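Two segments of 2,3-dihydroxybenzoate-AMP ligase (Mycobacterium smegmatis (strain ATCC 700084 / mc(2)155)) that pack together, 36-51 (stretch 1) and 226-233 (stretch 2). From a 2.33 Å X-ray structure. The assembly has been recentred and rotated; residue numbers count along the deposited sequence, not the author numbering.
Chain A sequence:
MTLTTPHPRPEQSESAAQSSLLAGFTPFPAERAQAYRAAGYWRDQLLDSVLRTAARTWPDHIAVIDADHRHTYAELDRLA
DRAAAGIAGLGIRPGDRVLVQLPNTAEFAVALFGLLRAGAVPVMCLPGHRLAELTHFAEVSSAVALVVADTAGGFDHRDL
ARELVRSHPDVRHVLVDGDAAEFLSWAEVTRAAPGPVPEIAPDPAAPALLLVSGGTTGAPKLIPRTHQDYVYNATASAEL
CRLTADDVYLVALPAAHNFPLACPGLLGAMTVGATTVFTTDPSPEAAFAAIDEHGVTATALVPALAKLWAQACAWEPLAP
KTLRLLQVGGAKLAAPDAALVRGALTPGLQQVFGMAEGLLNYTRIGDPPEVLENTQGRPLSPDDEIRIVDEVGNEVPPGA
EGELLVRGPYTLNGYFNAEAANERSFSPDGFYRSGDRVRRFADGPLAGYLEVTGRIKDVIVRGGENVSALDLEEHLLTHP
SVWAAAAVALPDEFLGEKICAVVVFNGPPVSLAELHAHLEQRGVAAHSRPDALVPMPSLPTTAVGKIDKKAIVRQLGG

Stretch 1 (36-51) YRAAGYWRDQLLDSVL
Stretch 2 226-233: THQDYVYN

Gln-228 makes the densest set of polar contacts between the two stretches, gripping Asp-44 at two points. Asp-44 N donates to Gln-228 OE1 at 2.8 Å, and Gln-228 NE2 donates to Asp-44 OD1 at 2.9 Å, so one carboxamide serves both a backbone amide and a carboxylate, a pairing that suits glutamine, with its acceptor and donor side by side. Its CA-to-CB bond points toward stretch 1, and the m, m rotamer (chi3 29°) places the amide at Asp-44. Asp-44 reaches it indirectly: its CA-to-CB bond points away, but the end of the side chain (m, chi2 -44°) comes nearer; the backbone is at 66/9. The same carboxylate forms a salt bridge with Arg-37, whose NH1 lies 2.7 Å from Asp-44 OD2 in a weak hydrogen bond and donates to Asp-44 OD1 at 3.1 Å with better geometry.

The third direct hydrogen bond is nearly linear: Leu-47 N donates to His-227 ND1 at 2.9 Å and 177°, approaching the imidazole in its plane. ND1 is therefore the unprotonated nitrogen facing the loop. A water adds a further link, donating to Tyr-41 O (3.2 Å) and Gln-228 O (3.0 Å) while accepting from Arg-43 N (3.0 Å).

Stretch 2 is a helix from His-227 through Asn-233 and onward. Thr-226 caps its N terminus, with Thr-226 OG1 accepting from Asp-229 N at 3.1 Å. Stretch 1 starts in the last turn of a helix that closes in a Schellman motif at Gly-40, where phi/psi of 88/1 would jam a CB against the preceding carbonyl. An irregular segment follows; a type I turn from Leu-46 to Ser-49 then leads into a second helix, and Ser-49 (chi1 p) donates through OG to Leu-46 O at 2.7 Å. The loop runs counter to the helix: the CA atoms of Tyr-41 and Tyr-232 are 5.7 Å apart, those of Trp-42 and Gln-228 5.0 Å, and those of Leu-47 and His-227 5.1 Å.

Packing around these bonds buries 763 Å², both sides summed. Tyr-41 (m) and Tyr-232 (t) form an oblique aromatic pair, centroids 4.7 Å apart and planes at 33°; Tyr-41 CB sits 3.6 Å from the Tyr-232 ring centroid, almost on its normal. Buried Trp-42 (m, chi2 21°) offers a face to the aliphatic part of Gln-228, whose CB is 3.6 Å from the centroid of the indole five-membered ring. Leu-46 (m, t) similarly covers one face of His-227 (m, chi2 -91°), its CD2 3.7 Å from the imidazole centroid, while Leu-47 N lies at the ring edge.

Farther along, Leu-47 (t, p) packs on two helix residues: CD2 meets the edge of the Tyr-230 ring at CD2, and CD1 meets Val-231 CG2, both at 3.9 Å. The CA-to-CB bond of Val-231 (t) points toward stretch 1, and its CG2 also lies 4.2 Å from Val-50 CG2, a compact branched pair completing the apolar contact.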

# COMPACT_ATOMS: atom_id res chain seq x y z
N TYR A 36 1.04 -15.90 16.10
CA TYR A 36 0.02 -14.89 15.83
C TYR A 36 -1.40 -15.46 15.95
O TYR A 36 -2.34 -14.74 16.29
CB TYR A 36 0.24 -14.28 14.43
CG TYR A 36 1.59 -13.60 14.27
CD1 TYR A 36 2.26 -13.08 15.37
CD2 TYR A 36 2.20 -13.50 13.03
CE1 TYR A 36 3.47 -12.48 15.23
CE2 TYR A 36 3.41 -12.90 12.89
CZ TYR A 36 4.05 -12.39 13.99
OH TYR A 36 5.27 -11.78 13.85
N ARG A 37 -1.54 -16.75 15.66
CA ARG A 37 -2.80 -17.46 15.83
C ARG A 37 -3.07 -17.65 17.33
O ARG A 37 -4.17 -17.37 17.82
CB ARG A 37 -2.75 -18.80 15.09
CG ARG A 37 -3.61 -18.84 13.82
CD ARG A 37 -3.52 -20.16 13.02
NE ARG A 37 -3.47 -21.35 13.87
CZ ARG A 37 -4.51 -22.11 14.20
NH1 ARG A 37 -5.74 -21.84 13.77
NH2 ARG A 37 -4.32 -23.17 14.98
N ALA A 38 -2.05 -18.07 18.07
CA ALA A 38 -2.18 -18.22 19.53
C ALA A 38 -2.49 -16.90 20.26
O ALA A 38 -3.15 -16.93 21.30
CB ALA A 38 -0.91 -18.84 20.10
N ALA A 39 -2.05 -15.76 19.71
CA ALA A 39 -2.24 -14.47 20.39
C ALA A 39 -3.56 -13.79 20.01
O ALA A 39 -3.87 -12.71 20.50
CB ALA A 39 -1.08 -13.53 20.08
N GLY A 40 -4.32 -14.42 19.12
CA GLY A 40 -5.61 -13.88 18.71
C GLY A 40 -5.59 -12.90 17.54
O GLY A 40 -6.64 -12.38 17.15
N TYR A 41 -4.41 -12.63 16.97
CA TYR A 41 -4.31 -11.76 15.80
C TYR A 41 -4.95 -12.43 14.57
O TYR A 41 -5.86 -11.88 13.94
CB TYR A 41 -2.86 -11.41 15.49
CG TYR A 41 -2.08 -10.85 16.66
CD1 TYR A 41 -2.69 -10.06 17.62
CD2 TYR A 41 -0.73 -11.14 16.82
CE1 TYR A 41 -1.98 -9.57 18.69
CE2 TYR A 41 -0.01 -10.65 17.89
CZ TYR A 41 -0.63 -9.87 18.83
OH TYR A 41 0.10 -9.37 19.90
N TRP A 42 -4.46 -13.63 14.26
CA TRP A 42 -4.89 -14.43 13.11
C TRP A 42 -6.06 -15.36 13.42
O TRP A 42 -5.89 -16.35 14.15
CB TRP A 42 -3.71 -15.25 12.61
CG TRP A 42 -2.65 -14.46 11.91
CD1 TRP A 42 -2.42 -13.12 12.01
CD2 TRP A 42 -1.70 -14.96 10.96
NE1 TRP A 42 -1.38 -12.76 11.19
CE2 TRP A 42 -0.93 -13.87 10.53
CE3 TRP A 42 -1.44 -16.23 10.42
CZ2 TRP A 42 0.11 -14.01 9.61
CZ3 TRP A 42 -0.42 -16.36 9.50
CH2 TRP A 42 0.34 -15.25 9.11
N ARG A 43 -7.23 -15.09 12.86
CA ARG A 43 -8.45 -15.78 13.27
C ARG A 43 -9.01 -16.77 12.25
O ARG A 43 -10.19 -17.16 12.33
CB ARG A 43 -9.53 -14.76 13.62
CG ARG A 43 -9.14 -13.84 14.74
CD ARG A 43 -9.01 -14.60 16.05
NE ARG A 43 -10.23 -14.58 16.86
CZ ARG A 43 -10.39 -13.89 17.98
NH1 ARG A 43 -9.42 -13.13 18.47
NH2 ARG A 43 -11.54 -13.95 18.64
N ASP A 44 -8.19 -17.15 11.28
CA ASP A 44 -8.49 -18.27 10.38
C ASP A 44 -9.68 -18.06 9.44
O ASP A 44 -10.12 -19.02 8.78
CB ASP A 44 -8.71 -19.54 11.20
CG ASP A 44 -7.52 -19.86 12.09
OD1 ASP A 44 -6.37 -19.76 11.62
OD2 ASP A 44 -7.75 -20.18 13.27
N GLN A 45 -10.21 -16.84 9.39
CA GLN A 45 -11.35 -16.55 8.54
C GLN A 45 -10.95 -15.73 7.29
O GLN A 45 -10.06 -14.85 7.34
CB GLN A 45 -12.43 -15.82 9.33
CG GLN A 45 -12.96 -16.60 10.54
CD GLN A 45 -13.67 -17.90 10.15
OE1 GLN A 45 -14.53 -17.90 9.27
NE2 GLN A 45 -13.31 -19.00 10.82
N LEU A 46 -11.60 -16.04 6.18
CA LEU A 46 -11.28 -15.43 4.89
C LEU A 46 -11.72 -13.99 4.88
O LEU A 46 -12.68 -13.64 5.56
CB LEU A 46 -11.96 -16.19 3.75
CG LEU A 46 -11.50 -17.61 3.38
CD1 LEU A 46 -12.19 -18.02 2.10
CD2 LEU A 46 -9.99 -17.75 3.23
N LEU A 47 -11.05 -13.16 4.07
CA LEU A 47 -11.35 -11.74 4.01
C LEU A 47 -12.84 -11.48 3.75
O LEU A 47 -13.42 -10.60 4.39
CB LEU A 47 -10.50 -11.04 2.93
CG LEU A 47 -10.55 -9.51 2.83
CD1 LEU A 47 -10.53 -8.84 4.20
CD2 LEU A 47 -9.39 -8.98 1.96
N ASP A 48 -13.46 -12.22 2.83
CA ASP A 48 -14.84 -11.92 2.46
C ASP A 48 -15.79 -12.17 3.63
O ASP A 48 -16.94 -11.76 3.57
CB ASP A 48 -15.34 -12.75 1.27
CG ASP A 48 -15.62 -14.23 1.63
OD1 ASP A 48 -14.66 -14.99 1.91
OD2 ASP A 48 -16.82 -14.62 1.69
N SER A 49 -15.32 -12.86 4.66
CA SER A 49 -16.18 -13.21 5.79
C SER A 49 -16.48 -11.99 6.65
O SER A 49 -17.41 -12.01 7.46
CB SER A 49 -15.55 -14.30 6.67
OG SER A 49 -14.56 -13.74 7.50
N VAL A 50 -15.67 -10.94 6.47
CA VAL A 50 -15.95 -9.69 7.15
C VAL A 50 -17.35 -9.21 6.76
O VAL A 50 -18.11 -8.79 7.62
CB VAL A 50 -14.89 -8.61 6.84
CG1 VAL A 50 -15.31 -7.24 7.42
CG2 VAL A 50 -13.54 -9.02 7.39
N LEU A 51 -17.70 -9.31 5.48
CA LEU A 51 -19.04 -8.89 5.02
C LEU A 51 -20.10 -9.87 5.47
O LEU A 51 -21.18 -9.48 5.92
CB LEU A 51 -19.09 -8.75 3.50
CG LEU A 51 -20.46 -8.58 2.83
CD1 LEU A 51 -21.30 -7.43 3.42
CD2 LEU A 51 -20.28 -8.38 1.33
N THR A 226 -2.21 -11.28 3.26
CA THR A 226 -2.94 -12.52 3.44
C THR A 226 -4.29 -12.24 4.08
O THR A 226 -4.52 -11.15 4.61
CB THR A 226 -2.15 -13.48 4.32
OG1 THR A 226 -2.05 -12.93 5.64
CG2 THR A 226 -0.78 -13.67 3.75
N HIS A 227 -5.19 -13.21 3.99
CA HIS A 227 -6.49 -13.13 4.65
C HIS A 227 -6.27 -12.89 6.14
O HIS A 227 -6.89 -12.00 6.74
CB HIS A 227 -7.31 -14.41 4.45
CG HIS A 227 -7.68 -14.68 3.02
ND1 HIS A 227 -8.86 -14.23 2.46
CD2 HIS A 227 -7.06 -15.39 2.06
CE1 HIS A 227 -8.93 -14.64 1.21
NE2 HIS A 227 -7.85 -15.35 0.93
N GLN A 228 -5.37 -13.68 6.72
CA GLN A 228 -5.09 -13.61 8.15
C GLN A 228 -4.73 -12.19 8.58
O GLN A 228 -5.27 -11.66 9.56
CB GLN A 228 -3.96 -14.58 8.52
CG GLN A 228 -4.27 -16.10 8.40
CD GLN A 228 -5.09 -16.65 9.59
OE1 GLN A 228 -5.87 -15.93 10.20
NE2 GLN A 228 -4.91 -17.94 9.91
N ASP A 229 -3.81 -11.56 7.84
CA ASP A 229 -3.22 -10.35 8.38
C ASP A 229 -4.06 -9.14 8.02
O ASP A 229 -4.07 -8.15 8.76
CB ASP A 229 -1.76 -10.13 7.95
CG ASP A 229 -1.60 -9.77 6.49
OD1 ASP A 229 -1.48 -10.67 5.65
OD2 ASP A 229 -1.67 -8.57 6.17
N TYR A 230 -4.82 -9.23 6.94
CA TYR A 230 -5.61 -8.09 6.49
C TYR A 230 -6.90 -7.98 7.32
O TYR A 230 -7.33 -6.87 7.66
CB TYR A 230 -5.90 -8.17 4.97
CG TYR A 230 -5.97 -6.77 4.39
CD1 TYR A 230 -4.86 -5.94 4.54
CD2 TYR A 230 -7.03 -6.31 3.61
CE1 TYR A 230 -4.82 -4.67 4.04
CE2 TYR A 230 -6.98 -4.99 3.06
CZ TYR A 230 -5.86 -4.19 3.30
OH TYR A 230 -5.70 -2.90 2.83
N VAL A 231 -7.48 -9.11 7.70
CA VAL A 231 -8.63 -9.09 8.60
C VAL A 231 -8.18 -8.57 9.96
O VAL A 231 -8.81 -7.70 10.55
CB VAL A 231 -9.28 -10.46 8.73
CG1 VAL A 231 -10.38 -10.46 9.83
CG2 VAL A 231 -9.84 -10.90 7.38
N TYR A 232 -7.05 -9.09 10.44
CA TYR A 232 -6.46 -8.53 11.66
C TYR A 232 -6.15 -7.02 11.57
O TYR A 232 -6.41 -6.29 12.53
CB TYR A 232 -5.18 -9.29 12.05
CG TYR A 232 -4.44 -8.70 13.25
CD1 TYR A 232 -5.10 -8.48 14.47
CD2 TYR A 232 -3.12 -8.31 13.15
CE1 TYR A 232 -4.43 -7.92 15.57
CE2 TYR A 232 -2.45 -7.74 14.23
CZ TYR A 232 -3.10 -7.54 15.44
OH TYR A 232 -2.43 -6.98 16.51
N ASN A 233 -5.68 -6.55 10.42
CA ASN A 233 -5.20 -5.17 10.25
C ASN A 233 -6.45 -4.24 10.47
O ASN A 233 -6.45 -3.24 11.20
CB ASN A 233 -4.62 -4.96 8.84
CG ASN A 233 -4.14 -3.56 8.64
OD1 ASN A 233 -4.89 -2.74 8.20
ND2 ASN A 233 -2.86 -3.33 8.84
O HOH W 1 -7.50 -12.59 11.26